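Local coordinates for protein putative lipase (Bacteroides thetaiotaomicron VPI-5482, PDB 3BZW) that is a putative GDSL-type lipase or acylhydrolase of the SGNH superfamily, probably cleaving ester bonds, perhaps those of lysophospholipids, at residues D73-A78 with I147-T152; I92-G97 with T152-L157. All coordinates share one frame; numbering follows the deposited sequence.

Interaction 1 of 2, residues D73-A78 with I147-T152; sequences DVPRQA and INIGIT
Pro75 and Ile149 cross at about a right angle, the proline's CG lying 3.9 Å from CG2 of the isoleucine, while the planar groups of 73-78 lie on the far side of their helix. The Arg76 guanidinium has Asp73 OD1 at its edge, in plane, and grips the carboxylate side-on: NE to OD1 at 2.7 Å, NH2 to the syn lone pair of OD2. The Gln77 amide meets OD2 on its anti side, NE2 to Asp73 OD2 measuring 2.9 Å. OD2 of the buried Asp73 is thus held by two hydrogen bonds and a further salt bridge, to Arg69. Gln77 OE1 accepts from Gly33 N, at the head of the GDS sequence that in SGNH hydrolases carries the nucleophile. Helices 74-85 and 143-157 run side by side on one face of the parallel sheet of this alpha/beta/alpha fold, their local axes 14° apart and 9.0 Å at closest approach. Gly150, lacking a side chain, lets the backbones close in, its CA 5.5 Å from Pro75 CA and 4.1 Å from both Pro75 CG and Val74 CG1. Val74 CG1 stands anti to the backbone N (chi1 170°), which carries it there.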
ATOM      1  N   ASP A  73      25.403  30.385   7.114  1.00  6.70           N
ATOM      2  CA  ASP A  73      25.597  31.797   7.423  1.00  7.79           C
ATOM      3  C   ASP A  73      24.538  32.347   8.384  1.00  7.10           C
ATOM      4  O   ASP A  73      24.579  33.521   8.751  1.00  7.62           O
ATOM      5  CB  ASP A  73      25.596  32.612   6.119  1.00  8.02           C
ATOM      6  CG  ASP A  73      26.190  34.005   6.289  1.00 10.13           C
ATOM      7  OD1 ASP A  73      27.305  34.115   6.853  1.00  6.46           O
ATOM      8  OD2 ASP A  73      25.552  34.987   5.847  1.00  7.56           O
ATOM      9  N   VAL A  74      23.601  31.500   8.804  1.00  4.79           N
ATOM     10  CA  VAL A  74      22.543  31.936   9.714  1.00  5.90           C
ATOM     11  C   VAL A  74      23.072  32.439  11.062  1.00  5.23           C
ATOM     12  O   VAL A  74      22.623  33.469  11.557  1.00  4.02           O
ATOM     13  CB  VAL A  74      21.498  30.815   9.933  1.00  4.33           C
ATOM     14  CG1 VAL A  74      20.540  31.186  11.069  1.00  6.54           C
ATOM     15  CG2 VAL A  74      20.708  30.603   8.641  1.00  3.23           C
ATOM     16  N   PRO A  75      24.024  31.716  11.679  1.00  6.53           N
ATOM     17  CA  PRO A  75      24.556  32.179  12.965  1.00  6.09           C
ATOM     18  C   PRO A  75      25.203  33.565  12.858  1.00  6.29           C
ATOM     19  O   PRO A  75      24.989  34.423  13.713  1.00  6.10           O
ATOM     20  CB  PRO A  75      25.571  31.093  13.326  1.00  7.46           C
ATOM     21  CG  PRO A  75      24.924  29.858  12.768  1.00  6.67           C
ATOM     22  CD  PRO A  75      24.465  30.335  11.401  1.00  6.94           C
ATOM     23  N   ARG A  76      25.994  33.776  11.808  1.00  5.40           N
ATOM     24  CA  ARG A  76      26.668  35.060  11.611  1.00  7.42           C
ATOM     25  C   ARG A  76      25.664  36.194  11.440  1.00  6.21           C
ATOM     26  O   ARG A  76      25.840  37.279  11.997  1.00  5.75           O
ATOM     27  CB  ARG A  76      27.572  35.020  10.380  1.00  8.63           C
ATOM     28  CG  ARG A  76      28.346  36.318  10.152  1.00 12.48           C
ATOM     29  CD  ARG A  76      28.942  36.377   8.747  1.00 15.11           C
ATOM     30  NE  ARG A  76      27.911  36.577   7.730  1.00 14.68           N
ATOM     31  CZ  ARG A  76      27.294  37.733   7.504  1.00 14.70           C
ATOM     32  NH1 ARG A  76      27.604  38.808   8.218  1.00 15.43           N
ATOM     33  NH2 ARG A  76      26.355  37.812   6.574  1.00 13.83           N
ATOM     34  N   GLN A  77      24.617  35.951  10.659  1.00  5.47           N
ATOM     35  CA  GLN A  77      23.608  36.979  10.452  1.00  5.15           C
ATOM     36  C   GLN A  77      22.836  37.232  11.746  1.00  4.18           C
ATOM     37  O   GLN A  77      22.502  38.372  12.060  1.00  5.23           O
ATOM     38  CB  GLN A  77      22.650  36.574   9.323  1.00  3.23           C
ATOM     39  CG  GLN A  77      23.254  36.719   7.919  1.00  3.13           C
ATOM     40  CD  GLN A  77      22.253  36.412   6.812  1.00  4.45           C
ATOM     41  OE1 GLN A  77      21.071  36.742   6.922  1.00  5.47           O
ATOM     42  NE2 GLN A  77      22.729  35.798   5.729  1.00  2.46           N
ATOM     43  N   ALA A  78      22.563  36.170  12.500  1.00  5.41           N
ATOM     44  CA  ALA A  78      21.838  36.309  13.761  1.00  6.39           C
ATOM     45  C   ALA A  78      22.690  37.089  14.757  1.00  7.02           C
ATOM     46  O   ALA A  78      22.184  37.930  15.500  1.00  6.60           O
ATOM     47  CB  ALA A  78      21.497  34.935  14.327  1.00  6.70           C
ATOM     48  N   ILE A 147      21.197  23.375   9.903  1.00  5.26           N
ATOM     49  CA  ILE A 147      19.932  23.787  10.493  1.00  5.32           C
ATOM     50  C   ILE A 147      20.014  23.611  12.011  1.00  6.37           C
ATOM     51  O   ILE A 147      19.531  24.457  12.766  1.00  4.46           O
ATOM     52  CB  ILE A 147      18.750  22.970   9.913  1.00  5.30           C
ATOM     53  CG1 ILE A 147      18.549  23.344   8.439  1.00  5.07           C
ATOM     54  CG2 ILE A 147      17.474  23.257  10.696  1.00  5.83           C
ATOM     55  CD1 ILE A 147      17.502  22.506   7.712  1.00  4.43           C
ATOM     56  N   ASN A 148      20.632  22.520  12.456  1.00  5.96           N
ATOM     57  CA  ASN A 148      20.778  22.277  13.889  1.00  5.55           C
ATOM     58  C   ASN A 148      21.578  23.413  14.523  1.00  5.26           C
ATOM     59  O   ASN A 148      21.189  23.959  15.557  1.00  5.08           O
ATOM     60  CB  ASN A 148      21.495  20.947  14.157  1.00  5.18           C
ATOM     61  CG  ASN A 148      20.616  19.740  13.886  1.00  5.92           C
ATOM     62  OD1 ASN A 148      19.388  19.831  13.888  1.00  5.33           O
ATOM     63  ND2 ASN A 148      21.249  18.590  13.677  1.00  5.93           N
ATOM     64  N   ILE A 149      22.702  23.760  13.899  1.00  4.74           N
ATOM     65  CA  ILE A 149      23.558  24.838  14.395  1.00  5.38           C
ATOM     66  C   ILE A 149      22.822  26.181  14.340  1.00  6.19           C
ATOM     67  O   ILE A 149      22.861  26.966  15.294  1.00  4.85           O
ATOM     68  CB  ILE A 149      24.849  24.962  13.549  1.00  6.98           C
ATOM     69  CG1 ILE A 149      25.731  23.729  13.755  1.00  7.59           C
ATOM     70  CG2 ILE A 149      25.592  26.244  13.920  1.00  7.15           C
ATOM     71  CD1 ILE A 149      26.917  23.640  12.800  1.00 10.23           C
ATOM     72  N   GLY A 150      22.153  26.433  13.219  1.00  5.46           N
ATOM     73  CA  GLY A 150      21.429  27.682  13.041  1.00  6.13           C
ATOM     74  C   GLY A 150      20.287  27.932  14.010  1.00  7.09           C
ATOM     75  O   GLY A 150      20.184  29.013  14.594  1.00  6.86           O
ATOM     76  N   ILE A 151      19.413  26.947  14.180  1.00  5.99           N
ATOM     77  CA  ILE A 151      18.295  27.115  15.094  1.00  6.40           C
ATOM     78  C   ILE A 151      18.790  27.203  16.539  1.00  7.02           C
ATOM     79  O   ILE A 151      18.219  27.928  17.354  1.00  6.80           O
ATOM     80  CB  ILE A 151      17.262  25.976  14.931  1.00  4.95           C
ATOM     81  CG1 ILE A 151      16.643  26.054  13.525  1.00  7.00           C
ATOM     82  CG2 ILE A 151      16.163  26.104  15.977  1.00  5.06           C
ATOM     83  CD1 ILE A 151      15.588  25.000  13.236  1.00  6.87           C
ATOM     84  N   THR A 152      19.861  26.480  16.853  1.00  6.83           N
ATOM     85  CA  THR A 152      20.427  26.525  18.196  1.00  6.61           C
ATOM     86  C   THR A 152      20.862  27.953  18.521  1.00  7.03           C
ATOM     87  O   THR A 152      20.506  28.502  19.567  1.00  6.33           O
ATOM     88  CB  THR A 152      21.648  25.586  18.314  1.00  9.22           C
ATOM     89  OG1 THR A 152      21.201  24.226  18.308  1.00  9.83           O
ATOM     90  CG2 THR A 152      22.424  25.864  19.601  1.00 10.78           C
TER

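Interaction 2 of 2, residues I92-G97 with T152-L157; sequences ILVFMG and TQLKKL
Leu154 reaches down from helix 143-157 to the sheet and meets Val94 tip to tip, CD1 of the leucine lying 3.7 Å from CG2 of the valine. The leucine conformation sets this up: CG stands anti to its own carbonyl carbon (chi1 -78°), and CD1 continues the chain in an extended line (chi2 165°). The second branch turns to the next residue on the same face, two places earlier in the strand, where Leu154 CD2 sits 4.4 Å from Ile92 CG2, a looser touch. On the strand, Val94 offers the methyl beside its backbone N, the one anti to its carbonyl carbon, while Ile92 offers its short branch, CG2. One leucine therefore spans two residues of strand 91-95 that project from the same face, and Ile32 of the adjacent strand and Val74 of helix 74-85 also touch it. Leu93 and Phe95 point to the other face of the sheet, where Phe95 meets Phe216 edge-to-face. Strand 91-95, helix 143-157 and strand 162-166 form a beta-alpha-beta crossover with a long hairpin, 111-136, inserted before the helix. Beyond the strand, Met96, a selenomethionine, leads to Gly97, which opens the Gly-Thr-Asn-Asp sequence at the N-cap of helix 98-102; it matches the family's block III, whose asparagine in relatives contributes to the oxyanion hole. On the helix, Lys155 hydrogen-bonds to Gln229, and Lys156 forms a salt bridge with Glu228, both of the second subunit. The contact itself has no hydrogen bond or charge: it consists of buried methyl groups alone, so van der Waals contact and exclusion of water are what it contributes, with no directional bond to fix the register of helix and strand.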
ATOM      1  N   ILE A  92      11.951  37.546  14.200  1.00  9.02           N
ATOM      2  CA  ILE A  92      12.953  37.184  13.209  1.00  9.14           C
ATOM      3  C   ILE A  92      12.428  36.191  12.184  1.00  7.82           C
ATOM      4  O   ILE A  92      11.811  35.186  12.538  1.00  8.35           O
ATOM      5  CB  ILE A  92      14.180  36.544  13.893  1.00  8.86           C
ATOM      6  CG1 ILE A  92      14.759  37.519  14.916  1.00 10.24           C
ATOM      7  CG2 ILE A  92      15.234  36.161  12.850  1.00  8.63           C
ATOM      8  CD1 ILE A  92      15.902  36.950  15.703  1.00 10.70           C
ATOM      9  N   LEU A  93      12.668  36.489  10.913  1.00  6.82           N
ATOM     10  CA  LEU A  93      12.268  35.604   9.829  1.00  6.94           C
ATOM     11  C   LEU A  93      13.534  35.058   9.178  1.00  7.06           C
ATOM     12  O   LEU A  93      14.474  35.811   8.899  1.00  6.19           O
ATOM     13  CB  LEU A  93      11.440  36.348   8.777  1.00  7.26           C
ATOM     14  CG  LEU A  93      10.081  36.922   9.179  1.00 10.59           C
ATOM     15  CD1 LEU A  93       9.385  37.457   7.934  1.00  9.69           C
ATOM     16  CD2 LEU A  93       9.224  35.850   9.835  1.00 12.35           C
ATOM     17  N   VAL A  94      13.560  33.749   8.951  1.00  6.40           N
ATOM     18  CA  VAL A  94      14.706  33.102   8.326  1.00  5.82           C
ATOM     19  C   VAL A  94      14.215  32.475   7.023  1.00  7.02           C
ATOM     20  O   VAL A  94      13.439  31.524   7.034  1.00  5.97           O
ATOM     21  CB  VAL A  94      15.293  32.009   9.240  1.00  7.72           C
ATOM     22  CG1 VAL A  94      16.575  31.458   8.632  1.00  7.42           C
ATOM     23  CG2 VAL A  94      15.560  32.586  10.633  1.00  6.76           C
ATOM     24  N   PHE A  95      14.682  33.028   5.908  1.00  5.32           N
ATOM     25  CA  PHE A  95      14.295  32.602   4.562  1.00  5.33           C
ATOM     26  C   PHE A  95      15.599  32.160   3.894  1.00  5.78           C
ATOM     27  O   PHE A  95      16.244  32.945   3.206  1.00  5.31           O
ATOM     28  CB  PHE A  95      13.693  33.826   3.858  1.00  5.48           C
ATOM     29  CG  PHE A  95      13.013  33.533   2.554  1.00  5.94           C
ATOM     30  CD1 PHE A  95      12.630  34.582   1.721  1.00  7.45           C
ATOM     31  CD2 PHE A  95      12.733  32.231   2.160  1.00  6.46           C
ATOM     32  CE1 PHE A  95      11.979  34.337   0.515  1.00  6.98           C
ATOM     33  CE2 PHE A  95      12.079  31.976   0.951  1.00  7.26           C
ATOM     34  CZ  PHE A  95      11.704  33.030   0.132  1.00  7.61           C
HETATM   35  N   MSE A  96      15.969  30.894   4.081  1.00  5.93           N
HETATM   36  CA  MSE A  96      17.248  30.401   3.576  1.00  6.27           C
HETATM   37  C   MSE A  96      17.236  28.940   3.125  1.00  5.76           C
HETATM   38  O   MSE A  96      16.413  28.150   3.579  1.00  4.58           O
HETATM   39  CB  MSE A  96      18.276  30.551   4.705  1.00  8.81           C
HETATM   40  CG  MSE A  96      19.717  30.251   4.340  1.00 11.58           C
HETATM   41 SE   MSE A  96      20.558  31.783   3.556  1.00 18.46          SE
HETATM   42  CE  MSE A  96      21.149  32.664   5.189  1.00 13.95           C
ATOM     43  N   GLY A  97      18.163  28.581   2.236  1.00  5.02           N
ATOM     44  CA  GLY A  97      18.248  27.199   1.804  1.00  4.84           C
ATOM     45  C   GLY A  97      18.359  26.912   0.322  1.00  5.19           C
ATOM     46  O   GLY A  97      18.922  25.887  -0.068  1.00  5.16           O
ATOM     47  N   THR A 152      19.861  26.480  16.853  1.00  6.83           N
ATOM     48  CA  THR A 152      20.427  26.525  18.196  1.00  6.61           C
ATOM     49  C   THR A 152      20.862  27.953  18.521  1.00  7.03           C
ATOM     50  O   THR A 152      20.506  28.502  19.567  1.00  6.33           O
ATOM     51  CB  THR A 152      21.648  25.586  18.314  1.00  9.22           C
ATOM     52  OG1 THR A 152      21.201  24.226  18.308  1.00  9.83           O
ATOM     53  CG2 THR A 152      22.424  25.864  19.601  1.00 10.78           C
ATOM     54  N   GLN A 153      21.625  28.552  17.612  1.00  7.46           N
ATOM     55  CA  GLN A 153      22.117  29.913  17.795  1.00  7.73           C
ATOM     56  C   GLN A 153      20.980  30.931  17.818  1.00  8.17           C
ATOM     57  O   GLN A 153      21.018  31.894  18.585  1.00  8.29           O
ATOM     58  CB  GLN A 153      23.123  30.258  16.694  1.00  8.46           C
ATOM     59  CG  GLN A 153      24.383  29.401  16.757  1.00 12.60           C
ATOM     60  CD  GLN A 153      25.110  29.543  18.088  1.00 16.53           C
ATOM     61  OE1 GLN A 153      25.699  28.586  18.594  1.00 20.50           O
ATOM     62  NE2 GLN A 153      25.073  30.741  18.655  1.00 17.04           N
ATOM     63  N   LEU A 154      19.967  30.725  16.982  1.00  6.32           N
ATOM     64  CA  LEU A 154      18.832  31.642  16.964  1.00  5.75           C
ATOM     65  C   LEU A 154      18.127  31.636  18.319  1.00  6.08           C
ATOM     66  O   LEU A 154      17.778  32.691  18.851  1.00  7.05           O
ATOM     67  CB  LEU A 154      17.842  31.249  15.860  1.00  6.04           C
ATOM     68  CG  LEU A 154      18.232  31.658  14.435  1.00  7.45           C
ATOM     69  CD1 LEU A 154      17.381  30.911  13.416  1.00  6.73           C
ATOM     70  CD2 LEU A 154      18.061  33.167  14.285  1.00  8.30           C
ATOM     71  N   LYS A 155      17.923  30.446  18.877  1.00  5.31           N
ATOM     72  CA  LYS A 155      17.250  30.317  20.164  1.00  6.02           C
ATOM     73  C   LYS A 155      18.129  30.781  21.320  1.00  5.64           C
ATOM     74  O   LYS A 155      17.631  31.310  22.309  1.00  8.88           O
ATOM     75  CB  LYS A 155      16.791  28.868  20.383  1.00  7.17           C
ATOM     76  CG  LYS A 155      15.570  28.482  19.545  1.00  5.84           C
ATOM     77  CD  LYS A 155      15.154  27.036  19.793  1.00  3.02           C
ATOM     78  CE  LYS A 155      13.898  26.675  19.019  1.00  4.28           C
ATOM     79  NZ  LYS A 155      12.672  27.338  19.566  1.00  3.84           N
ATOM     80  N   LYS A 156      19.436  30.587  21.194  1.00  6.26           N
ATOM     81  CA  LYS A 156      20.367  31.015  22.237  1.00  6.78           C
ATOM     82  C   LYS A 156      20.444  32.542  22.305  1.00  7.17           C
ATOM     83  O   LYS A 156      20.502  33.122  23.391  1.00  6.15           O
ATOM     84  CB  LYS A 156      21.768  30.454  21.966  1.00 10.21           C
ATOM     85  CG  LYS A 156      21.964  28.999  22.370  1.00 14.02           C
ATOM     86  CD  LYS A 156      23.328  28.493  21.916  1.00 18.40           C
ATOM     87  CE  LYS A 156      23.996  27.637  22.978  1.00 23.60           C
ATOM     88  NZ  LYS A 156      24.331  28.438  24.194  1.00 25.77           N
ATOM     89  N   LEU A 157      20.437  33.183  21.141  1.00  6.93           N
ATOM     90  CA  LEU A 157      20.525  34.638  21.064  1.00  7.31           C
ATOM     91  C   LEU A 157      19.198  35.360  21.287  1.00  7.30           C
ATOM     92  O   LEU A 157      19.162  36.449  21.867  1.00  6.23           O
ATOM     93  CB  LEU A 157      21.095  35.050  19.703  1.00  7.64           C
ATOM     94  CG  LEU A 157      22.529  34.620  19.386  1.00  9.58           C
ATOM     95  CD1 LEU A 157      22.809  34.830  17.905  1.00 10.50           C
ATOM     96  CD2 LEU A 157      23.510  35.418  20.236  1.00 12.22           C
TER

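From the N terminus the chain passes helix 74-85, then strand 91-95, then the long hairpin 111-136, and only afterwards helix 143-157, which returns to both. Interaction 1 closes a loop of 68 residues and interaction 2 one of 54. The two loops cross rather than nest, since their segments alternate along the chain. They share Thr152 and use successive turns of helix 143-157, the earlier against its neighbouring helix, the later against the sheet. Their centres lie about 5 Å apart and they touch directly: Ala78 packs on Leu154 and Leu157, and Gln77 on Met96. Two helices and a central strand are thereby joined on one face of the sheet.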